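Local coordinates for carbohydrate deacetylase Agd3 (Neosartorya fumigata, PDB 6NWZ), which probably removes N-acetyl groups from the fungal exopolysaccharide galactosaminogalactan, a deacetylation required for Aspergillus fumigatus biofilm formation, at residues A[113-118]-A[234-239]; A[157-162]-A[580-585]; A[388-393]-A[408-413]. One frame throughout, in Å; residues are numbered along the deposited sequence.

Contact 1: residues A[113-118]-A[234-239]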
loop_
_atom_site.group_PDB
_atom_site.type_symbol
_atom_site.label_atom_id
_atom_site.label_comp_id
_atom_site.label_asym_id
_atom_site.label_seq_id
_atom_site.Cartn_x
_atom_site.Cartn_y
_atom_site.Cartn_z
ATOM N N GLY A 113 31.502 7.205 9.383
ATOM C CA GLY A 113 30.322 7.985 9.746
ATOM C C GLY A 113 29.004 7.284 9.497
ATOM O O GLY A 113 28.032 7.924 9.077
ATOM N N VAL A 114 28.945 5.982 9.763
ATOM C CA VAL A 114 27.787 5.155 9.445
ATOM C C VAL A 114 27.002 4.879 10.720
ATOM O O VAL A 114 27.582 4.594 11.776
ATOM C CB VAL A 114 28.228 3.848 8.758
ATOM C CG1 VAL A 114 27.046 2.927 8.536
ATOM C CG2 VAL A 114 28.902 4.159 7.437
ATOM N N ARG A 115 25.680 4.970 10.625
ATOM C CA ARG A 115 24.797 4.765 11.761
ATOM C C ARG A 115 24.350 3.309 11.846
ATOM O O ARG A 115 24.414 2.553 10.874
ATOM C CB ARG A 115 23.584 5.690 11.662
ATOM C CG ARG A 115 23.930 7.160 11.847
ATOM C CD ARG A 115 22.748 8.062 11.544
ATOM N NE ARG A 115 23.001 9.441 11.949
ATOM C CZ ARG A 115 22.128 10.433 11.808
ATOM N NH1 ARG A 115 20.940 10.205 11.265
ATOM N NH2 ARG A 115 22.441 11.654 12.213
ATOM N N MET A 116 23.897 2.923 13.040
ATOM C CA MET A 116 23.404 1.578 13.304
ATOM C C MET A 116 22.058 1.647 14.011
ATOM O O MET A 116 21.847 2.495 14.884
ATOM C CB MET A 116 24.393 0.774 14.156
ATOM C CG MET A 116 23.856 -0.562 14.638
ATOM S SD MET A 116 25.047 -1.485 15.625
ATOM C CE MET A 116 26.306 -1.831 14.398
ATOM N N VAL A 117 21.153 0.751 13.630
ATOM C CA VAL A 117 19.838 0.636 14.244
ATOM C C VAL A 117 19.724 -0.747 14.870
ATOM O O VAL A 117 20.072 -1.750 14.238
ATOM C CB VAL A 117 18.713 0.868 13.219
ATOM C CG1 VAL A 117 17.361 0.512 13.819
ATOM C CG2 VAL A 117 18.729 2.312 12.738
ATOM N N GLN A 118 19.247 -0.797 16.112
ATOM C CA GLN A 118 18.993 -2.055 16.804
ATOM C C GLN A 118 17.582 -2.030 17.370
ATOM O O GLN A 118 17.228 -1.114 18.117
ATOM C CB GLN A 118 20.006 -2.290 17.923
ATOM C CG GLN A 118 21.436 -2.366 17.450
ATOM C CD GLN A 118 22.269 -3.280 18.317
ATOM O OE1 GLN A 118 21.839 -4.380 18.669
ATOM N NE2 GLN A 118 23.463 -2.830 18.672
ATOM N N ILE A 234 14.441 4.108 9.597
ATOM C CA ILE A 234 14.873 4.152 8.201
ATOM C C ILE A 234 15.318 5.560 7.825
ATOM O O ILE A 234 16.385 5.753 7.229
ATOM C CB ILE A 234 13.758 3.647 7.270
ATOM C CG1 ILE A 234 13.506 2.157 7.501
ATOM C CG2 ILE A 234 14.123 3.918 5.815
ATOM C CD1 ILE A 234 12.385 1.596 6.665
ATOM N N THR A 235 14.505 6.567 8.163
ATOM C CA THR A 235 14.863 7.947 7.846
ATOM C C THR A 235 16.124 8.373 8.584
ATOM O O THR A 235 16.966 9.090 8.032
ATOM C CB THR A 235 13.711 8.891 8.193
ATOM O OG1 THR A 235 12.494 8.418 7.603
ATOM C CG2 THR A 235 14.005 10.288 7.675
ATOM N N TRP A 236 16.268 7.947 9.841
ATOM C CA TRP A 236 17.456 8.302 10.608
ATOM C C TRP A 236 18.687 7.569 10.091
ATOM O O TRP A 236 19.769 8.159 9.986
ATOM C CB TRP A 236 17.231 7.997 12.090
ATOM C CG TRP A 236 18.407 8.322 12.959
ATOM C CD1 TRP A 236 18.721 9.541 13.487
ATOM C CD2 TRP A 236 19.424 7.417 13.410
ATOM N NE1 TRP A 236 19.871 9.452 14.233
ATOM C CE2 TRP A 236 20.323 8.158 14.201
ATOM C CE3 TRP A 236 19.663 6.052 13.217
ATOM C CZ2 TRP A 236 21.443 7.584 14.800
ATOM C CZ3 TRP A 236 20.777 5.483 13.815
ATOM C CH2 TRP A 236 21.651 6.250 14.596
ATOM N N LEU A 237 18.543 6.280 9.761
ATOM C CA LEU A 237 19.691 5.507 9.298
ATOM C C LEU A 237 20.246 6.050 7.991
ATOM O O LEU A 237 21.458 5.996 7.765
ATOM C CB LEU A 237 19.306 4.038 9.126
ATOM C CG LEU A 237 20.425 3.065 8.781
ATOM C CD1 LEU A 237 21.438 3.036 9.909
ATOM C CD2 LEU A 237 19.845 1.685 8.541
ATOM N N THR A 238 19.386 6.567 7.120
ATOM C CA THR A 238 19.806 7.072 5.823
ATOM C C THR A 238 20.020 8.580 5.815
ATOM O O THR A 238 20.371 9.132 4.768
ATOM C CB THR A 238 18.777 6.704 4.748
ATOM O OG1 THR A 238 17.542 7.375 5.020
ATOM C CG2 THR A 238 18.535 5.203 4.718
ATOM N N ARG A 239 19.812 9.254 6.947
ATOM C CA ARG A 239 19.834 10.714 7.038
ATOM C C ARG A 239 18.882 11.375 6.042
ATOM O O ARG A 239 19.091 12.527 5.651
ATOM C CB ARG A 239 21.254 11.265 6.852
ATOM C CG ARG A 239 22.217 10.905 7.972
ATOM C CD ARG A 239 23.620 11.403 7.674
ATOM N NE ARG A 239 24.500 11.277 8.830
ATOM C CZ ARG A 239 25.217 10.192 9.104
ATOM N NH1 ARG A 239 25.152 9.136 8.304
ATOM N NH2 ARG A 239 25.998 10.162 10.174
#

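Contact 2: residues A[157-162]-A[580-585]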
loop_
_atom_site.group_PDB
_atom_site.type_symbol
_atom_site.label_atom_id
_atom_site.label_comp_id
_atom_site.label_asym_id
_atom_site.label_seq_id
_atom_site.Cartn_x
_atom_site.Cartn_y
_atom_site.Cartn_z
ATOM N N GLY A 157 8.447 12.755 8.746
ATOM C CA GLY A 157 7.070 13.204 8.731
ATOM C C GLY A 157 6.183 12.589 9.785
ATOM O O GLY A 157 4.958 12.585 9.625
ATOM N N LEU A 158 6.762 12.062 10.858
ATOM C CA LEU A 158 5.971 11.485 11.934
ATOM C C LEU A 158 5.505 12.588 12.876
ATOM O O LEU A 158 6.288 13.467 13.253
ATOM C CB LEU A 158 6.788 10.441 12.693
ATOM C CG LEU A 158 7.415 9.348 11.828
ATOM C CD1 LEU A 158 8.179 8.350 12.686
ATOM C CD2 LEU A 158 6.345 8.649 11.013
ATOM N N LYS A 159 4.228 12.550 13.245
ATOM C CA LYS A 159 3.660 13.557 14.132
ATOM C C LYS A 159 3.949 13.182 15.580
ATOM O O LYS A 159 3.553 12.108 16.046
ATOM C CB LYS A 159 2.160 13.709 13.881
ATOM C CG LYS A 159 1.866 14.461 12.590
ATOM C CD LYS A 159 0.385 14.682 12.328
ATOM C CE LYS A 159 0.192 15.439 11.009
ATOM N NZ LYS A 159 -1.234 15.575 10.583
ATOM N N THR A 160 4.643 14.073 16.282
ATOM C CA THR A 160 5.064 13.823 17.653
ATOM C C THR A 160 3.862 13.728 18.587
ATOM O O THR A 160 2.880 14.462 18.442
ATOM C CB THR A 160 6.003 14.942 18.116
ATOM O OG1 THR A 160 6.955 15.228 17.080
ATOM C CG2 THR A 160 6.746 14.543 19.377
ATOM N N GLY A 161 3.943 12.809 19.548
ATOM C CA GLY A 161 2.943 12.688 20.586
ATOM C C GLY A 161 1.754 11.815 20.252
ATOM O O GLY A 161 0.956 11.515 21.150
ATOM N N ALA A 162 1.600 11.401 18.999
ATOM C CA ALA A 162 0.466 10.567 18.624
ATOM C C ALA A 162 0.690 9.149 19.130
ATOM O O ALA A 162 1.714 8.531 18.821
ATOM C CB ALA A 162 0.276 10.582 17.110
ATOM N N GLU A 580 -7.157 8.672 10.613
ATOM C CA GLU A 580 -6.094 8.008 11.358
ATOM C C GLU A 580 -4.742 8.213 10.687
ATOM O O GLU A 580 -3.737 8.462 11.364
ATOM C CB GLU A 580 -6.396 6.520 11.500
ATOM C CG GLU A 580 -5.382 5.786 12.360
ATOM C CD GLU A 580 -5.445 6.188 13.823
ATOM O OE1 GLU A 580 -6.410 6.872 14.232
ATOM O OE2 GLU A 580 -4.524 5.810 14.571
ATOM N N PHE A 581 -4.697 8.097 9.360
ATOM C CA PHE A 581 -3.459 8.354 8.634
ATOM C C PHE A 581 -2.933 9.755 8.927
ATOM O O PHE A 581 -1.736 9.940 9.180
ATOM C CB PHE A 581 -3.703 8.156 7.137
ATOM C CG PHE A 581 -2.493 8.379 6.275
ATOM C CD1 PHE A 581 -1.619 7.339 6.002
ATOM C CD2 PHE A 581 -2.250 9.623 5.708
ATOM C CE1 PHE A 581 -0.509 7.540 5.195
ATOM C CE2 PHE A 581 -1.142 9.831 4.904
ATOM C CZ PHE A 581 -0.273 8.785 4.647
ATOM N N VAL A 582 -3.822 10.751 8.921
ATOM C CA VAL A 582 -3.400 12.126 9.166
ATOM C C VAL A 582 -3.000 12.320 10.627
ATOM O O VAL A 582 -2.151 13.165 10.940
ATOM C CB VAL A 582 -4.511 13.099 8.725
ATOM C CG1 VAL A 582 -4.237 14.494 9.232
ATOM C CG2 VAL A 582 -4.618 13.116 7.205
ATOM N N ARG A 583 -3.566 11.527 11.539
ATOM C CA ARG A 583 -3.182 11.629 12.944
ATOM C C ARG A 583 -1.752 11.154 13.184
ATOM O O ARG A 583 -1.089 11.634 14.112
ATOM C CB ARG A 583 -4.148 10.825 13.807
ATOM C CG ARG A 583 -3.836 10.901 15.280
ATOM C CD ARG A 583 -4.772 10.025 16.078
ATOM N NE ARG A 583 -4.411 8.611 16.022
ATOM C CZ ARG A 583 -3.569 8.028 16.870
ATOM N NH1 ARG A 583 -2.990 8.739 17.831
ATOM N NH2 ARG A 583 -3.303 6.734 16.758
ATOM N N LEU A 584 -1.258 10.225 12.363
ATOM C CA LEU A 584 0.059 9.622 12.549
ATOM C C LEU A 584 1.169 10.311 11.761
ATOM O O LEU A 584 2.265 10.501 12.296
ATOM C CB LEU A 584 0.014 8.140 12.165
ATOM C CG LEU A 584 -0.985 7.277 12.938
ATOM C CD1 LEU A 584 -0.998 5.870 12.383
ATOM C CD2 LEU A 584 -0.661 7.267 14.426
ATOM N N VAL A 585 0.923 10.680 10.500
ATOM C CA VAL A 585 1.942 11.242 9.624
ATOM C C VAL A 585 1.390 12.496 8.953
ATOM O O VAL A 585 0.186 12.760 8.968
ATOM C CB VAL A 585 2.410 10.235 8.557
ATOM C CG1 VAL A 585 2.943 8.969 9.208
ATOM C CG2 VAL A 585 1.265 9.901 7.629
#

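Contact 3: residues A[388-393]-A[408-413]. With ZN (zinc ion), chain L.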
loop_
_atom_site.group_PDB
_atom_site.type_symbol
_atom_site.label_atom_id
_atom_site.label_comp_id
_atom_site.label_asym_id
_atom_site.label_seq_id
_atom_site.Cartn_x
_atom_site.Cartn_y
_atom_site.Cartn_z
ATOM N N HIS A 388 -15.963 -2.490 -16.101
ATOM C CA HIS A 388 -16.216 -3.650 -15.252
ATOM C C HIS A 388 -16.969 -4.731 -16.028
ATOM O O HIS A 388 -17.742 -5.502 -15.449
ATOM C CB HIS A 388 -16.986 -3.228 -13.999
ATOM C CG HIS A 388 -16.958 -4.237 -12.892
ATOM N ND1 HIS A 388 -15.801 -4.861 -12.478
ATOM C CD2 HIS A 388 -17.947 -4.713 -12.099
ATOM C CE1 HIS A 388 -16.081 -5.687 -11.484
ATOM N NE2 HIS A 388 -17.377 -5.615 -11.235
ATOM N N THR A 389 -16.731 -4.788 -17.346
ATOM C CA THR A 389 -17.433 -5.614 -18.335
ATOM C C THR A 389 -18.876 -5.166 -18.544
ATOM O O THR A 389 -19.444 -4.442 -17.717
ATOM C CB THR A 389 -17.404 -7.103 -17.975
ATOM O OG1 THR A 389 -18.220 -7.348 -16.822
ATOM C CG2 THR A 389 -15.981 -7.554 -17.710
ATOM N N PHE A 390 -19.477 -5.594 -19.655
ATOM C CA PHE A 390 -20.781 -5.064 -20.040
ATOM C C PHE A 390 -21.891 -5.645 -19.169
ATOM O O PHE A 390 -22.622 -4.906 -18.502
ATOM C CB PHE A 390 -21.038 -5.339 -21.525
ATOM C CG PHE A 390 -22.247 -4.631 -22.077
ATOM C CD1 PHE A 390 -22.304 -3.248 -22.114
ATOM C CD2 PHE A 390 -23.319 -5.352 -22.574
ATOM C CE1 PHE A 390 -23.417 -2.598 -22.628
ATOM C CE2 PHE A 390 -24.433 -4.709 -23.089
ATOM C CZ PHE A 390 -24.482 -3.333 -23.114
ATOM N N THR A 391 -22.017 -6.971 -19.142
ATOM C CA THR A 391 -23.126 -7.629 -18.462
ATOM C C THR A 391 -22.742 -8.217 -17.113
ATOM O O THR A 391 -23.602 -8.800 -16.443
ATOM C CB THR A 391 -23.708 -8.736 -19.348
ATOM O OG1 THR A 391 -22.873 -9.899 -19.278
ATOM C CG2 THR A 391 -23.771 -8.272 -20.784
ATOM N N HIS A 392 -21.480 -8.085 -16.705
ATOM C CA HIS A 392 -20.971 -8.666 -15.460
ATOM C C HIS A 392 -21.004 -10.193 -15.492
ATOM O O HIS A 392 -21.138 -10.844 -14.453
ATOM C CB HIS A 392 -21.733 -8.134 -14.242
ATOM C CG HIS A 392 -21.049 -8.403 -12.940
ATOM N ND1 HIS A 392 -20.979 -9.663 -12.385
ATOM C CD2 HIS A 392 -20.400 -7.577 -12.086
ATOM C CE1 HIS A 392 -20.316 -9.601 -11.244
ATOM N NE2 HIS A 392 -19.955 -8.347 -11.040
ATOM N N GLU A 393 -20.870 -10.776 -16.683
ATOM C CA GLU A 393 -20.835 -12.228 -16.811
ATOM C C GLU A 393 -19.565 -12.785 -16.183
ATOM O O GLU A 393 -18.461 -12.296 -16.449
ATOM C CB GLU A 393 -20.913 -12.643 -18.281
ATOM C CG GLU A 393 -20.807 -14.151 -18.507
ATOM C CD GLU A 393 -20.783 -14.527 -19.980
ATOM O OE1 GLU A 393 -20.718 -13.611 -20.826
ATOM O OE2 GLU A 393 -20.830 -15.736 -20.293
ATOM N N SER A 408 -15.855 -5.587 -25.529
ATOM C CA SER A 408 -16.076 -4.655 -26.631
ATOM C C SER A 408 -17.375 -3.873 -26.467
ATOM O O SER A 408 -17.422 -2.674 -26.768
ATOM C CB SER A 408 -16.064 -5.414 -27.955
ATOM O OG SER A 408 -16.812 -6.612 -27.853
ATOM N N PHE A 409 -18.443 -4.529 -26.007
ATOM C CA PHE A 409 -19.706 -3.820 -25.823
ATOM C C PHE A 409 -19.565 -2.713 -24.789
ATOM O O PHE A 409 -20.045 -1.594 -24.993
ATOM C CB PHE A 409 -20.809 -4.794 -25.407
ATOM C CG PHE A 409 -21.503 -5.461 -26.560
ATOM C CD1 PHE A 409 -20.791 -6.214 -27.480
ATOM C CD2 PHE A 409 -22.879 -5.356 -26.709
ATOM C CE1 PHE A 409 -21.436 -6.836 -28.534
ATOM C CE2 PHE A 409 -23.530 -5.978 -27.763
ATOM C CZ PHE A 409 -22.807 -6.719 -28.673
ATOM N N ASN A 410 -18.907 -3.010 -23.669
ATOM C CA ASN A 410 -18.724 -1.993 -22.645
ATOM C C ASN A 410 -17.808 -0.876 -23.129
ATOM O O ASN A 410 -17.950 0.270 -22.691
ATOM C CB ASN A 410 -18.175 -2.631 -21.369
ATOM C CG ASN A 410 -18.700 -1.968 -20.115
ATOM O OD1 ASN A 410 -19.883 -1.633 -20.022
ATOM N ND2 ASN A 410 -17.821 -1.769 -19.140
ATOM N N GLN A 411 -16.872 -1.186 -24.030
ATOM C CA GLN A 411 -16.035 -0.142 -24.613
ATOM C C GLN A 411 -16.861 0.784 -25.498
ATOM O O GLN A 411 -16.725 2.012 -25.427
ATOM C CB GLN A 411 -14.887 -0.764 -25.413
ATOM C CG GLN A 411 -13.834 -1.463 -24.570
ATOM C CD GLN A 411 -12.870 -2.294 -25.401
ATOM O OE1 GLN A 411 -11.724 -2.520 -25.006
ATOM N NE2 GLN A 411 -13.332 -2.762 -26.555
ATOM N N ALA A 412 -17.722 0.210 -26.343
ATOM C CA ALA A 412 -18.563 1.029 -27.208
ATOM C C ALA A 412 -19.555 1.844 -26.393
ATOM O O ALA A 412 -19.829 3.005 -26.717
ATOM C CB ALA A 412 -19.295 0.149 -28.220
ATOM N N TRP A 413 -20.096 1.251 -25.327
ATOM C CA TRP A 413 -20.998 1.985 -24.447
ATOM C C TRP A 413 -20.278 3.140 -23.759
ATOM O O TRP A 413 -20.807 4.257 -23.695
ATOM C CB TRP A 413 -21.611 1.032 -23.420
ATOM C CG TRP A 413 -22.453 1.718 -22.390
ATOM C CD1 TRP A 413 -23.748 2.131 -22.527
ATOM C CD2 TRP A 413 -22.058 2.071 -21.060
ATOM N NE1 TRP A 413 -24.183 2.721 -21.363
ATOM C CE2 TRP A 413 -23.164 2.695 -20.447
ATOM C CE3 TRP A 413 -20.877 1.920 -20.328
ATOM C CZ2 TRP A 413 -23.121 3.168 -19.137
ATOM C CZ3 TRP A 413 -20.839 2.388 -19.026
ATOM C CH2 TRP A 413 -21.953 3.006 -18.445
HETATM ZN ZN ZN L . -18.674 -6.738 -9.813
#

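Contact 1: residues A[113-118]-A[234-239]
An arginine laid flat on a tryptophan joins strand 115-119 to the last turn of helix 224-237, within the carbohydrate-binding module of Agd3: Arg115 comes from the strand, Trp236 from the helix. Arg115 keeps CG beside its own backbone N (chi1 -68°) and then runs extended to NE, which lets the whole chain travel along one face of the indole. Its CB and CG pass over the outer rim of the six-membered ring, and CD sits above that ring, 3.5 Å from its centroid, as a CH-pi contact. Farther out, the guanidinium lies nearly parallel to the indole, the planes 11° apart, with Arg115 CZ 3.8 Å from the centroid of the five-membered ring. The same group also bonds in its own plane: Arg115 NH1 donates to Trp236 O at 2.7 Å. One arginine therefore holds both the ring and the carbonyl of Trp236.

Arg239 approaches the other face of the Arg115 guanidinium, its CG over the rim. It leaves the helix in a Schellman motif, and both NH1 and NH2 reach back to Gly113 O, each at 3.2 Å in a weak bond. Along the strand, Met116 O meets Trp236 at the ring edge near CZ3. Val117 CG2 packs on Trp236 CE3 at 3.9 Å and also meets Leu237 CD1.

Two cationic groups thus lie close, Arg115 NE 3.6 Å from Arg239 NH2, but there is acid at hand. Arg115 NE makes a salt bridge to Glu210, Arg239 NH2 bonds to Leu684 O, and those two residues bind a zinc ion. Glu210, though it shares its charge with the zinc, and the indole face would probably offset part of the paired positive charge, with the arginines acting as a second shell around the metal's ligands.

Contact 2: residues A[157-162]-A[580-585]
A single beta bridge between Leu158 and Val585 couples the carbohydrate-binding module to the deacetylase domain, where the loop leading to strand 164-165 meets the C-terminal end of helix 569-584. The two residues form a non-hydrogen-bonded antiparallel pair, flanked by Lys159 N to Leu584 O at 3.0 Å, nearly straight (172° at the hydrogen), and by a backbone bond between Gly157 and Asp586. Beside the latter, Val585 CA approaches Gly157 O at 3.3 Å in a CA-H...O contact.

The Lys159 side chain adds a second bond to the helix end. Its CG stands beside the backbone N (chi1 -74°) and the chain is fully extended beyond, running past the carbonyls of the last helical turn until NZ bonds to Val582 O at 2.6 Å. An ammonium at this point faces the carbonyl end of a helix, where the helix dipole should favour positive charge, though a zinc ion about 5 Å from this side chain would probably work against it. NZ has another acceptor in Asn293 OD1, and Asn293 ND2 in turn bonds to Val585 O.

From Lys159 to Ala162 the loop makes a type II beta turn, with Gly161 in its third position, and this returns Ala162 to the helix. Ala162 CB rests 3.5 Å from Arg583 O and also lies near Arg583 NH1. Arg583 is bent at chi3 (78°), which swings its guanidinium back along the helix to take Glu580 side-on: NE goes to OE1, while NH2 forms a salt bridge to OE2 at 2.7 Å. The same NH2 also bonds to Thr163 O, just beyond the turn. At the buried end of the contact, Leu158 CD2 touches Val585 CG1 at 3.9 Å, and Leu158 and Leu584 both pack on Tyr228 of helix 224-237.

Contact 3: residues A[388-393]-A[408-413]
The zinc-binding loop 388-393 of the deacetylase domain rests on helix 400-417 through Phe390, while His388 and His392 are turned to the metal. The zinc is held by His388 NE2 at 2.2 Å and His392 NE2 at 2.4 Å, and Asp256 completes the set of protein ligands. This is an Asp-His-His site, resembling that of family 4 carbohydrate esterases, with the two histidines spaced four residues apart.

The helix meets Phe390 mainly with the first carbons of its side chains. Phe409 CB sits over one face of the Phe390 ring, 3.9 Å from the centroid, while the two phenyl planes are inclined at 56°. Phe390 CE1 lies 4.1 Å from Trp413 CB. At the ring edge is Asn410 OD1, 3.6 Å from Phe390 CD1, and the amide plane is turned 64° from the ring.

Asn410 OD1 accepts from Gly306 N at the start of helix 306-313, and ND2 bonds to Ser387 OG and His304 O at the ends of two strands. Ser387 OG also takes the N-H of Thr389, linking the amide to the loop; Asn410 ND2 lies near Thr389 O, but at a poor angle for a bond. Packing on 408-413 thus adds to polar anchoring one turn earlier, where Glu406 bonds the Phe390 backbone and Thr391 OG1, while NE2 of both histidines coordinates zinc.

Contacts 1 and 2 are close neighbours, their centres 21 Å apart and their nearest atoms about 6 Å, and helix 224-237 links them: its last turn forms part of contact 1, while Tyr228 packs against contact 2. Their segments alternate along the chain, but only contact 2 joins the binding module to the deacetylase domain. Contact 3 lies far off, across the centre of the chain, with centres 52 Å from contact 1 and 43 Å from contact 2. It alone holds ligands of the Asp256-His388-His392 zinc, probably the catalytic one. Other zinc ions lie about 4 Å from the Arg115 side chain, bound by Glu210 and Leu684, and about 5 Å from that of Lys159.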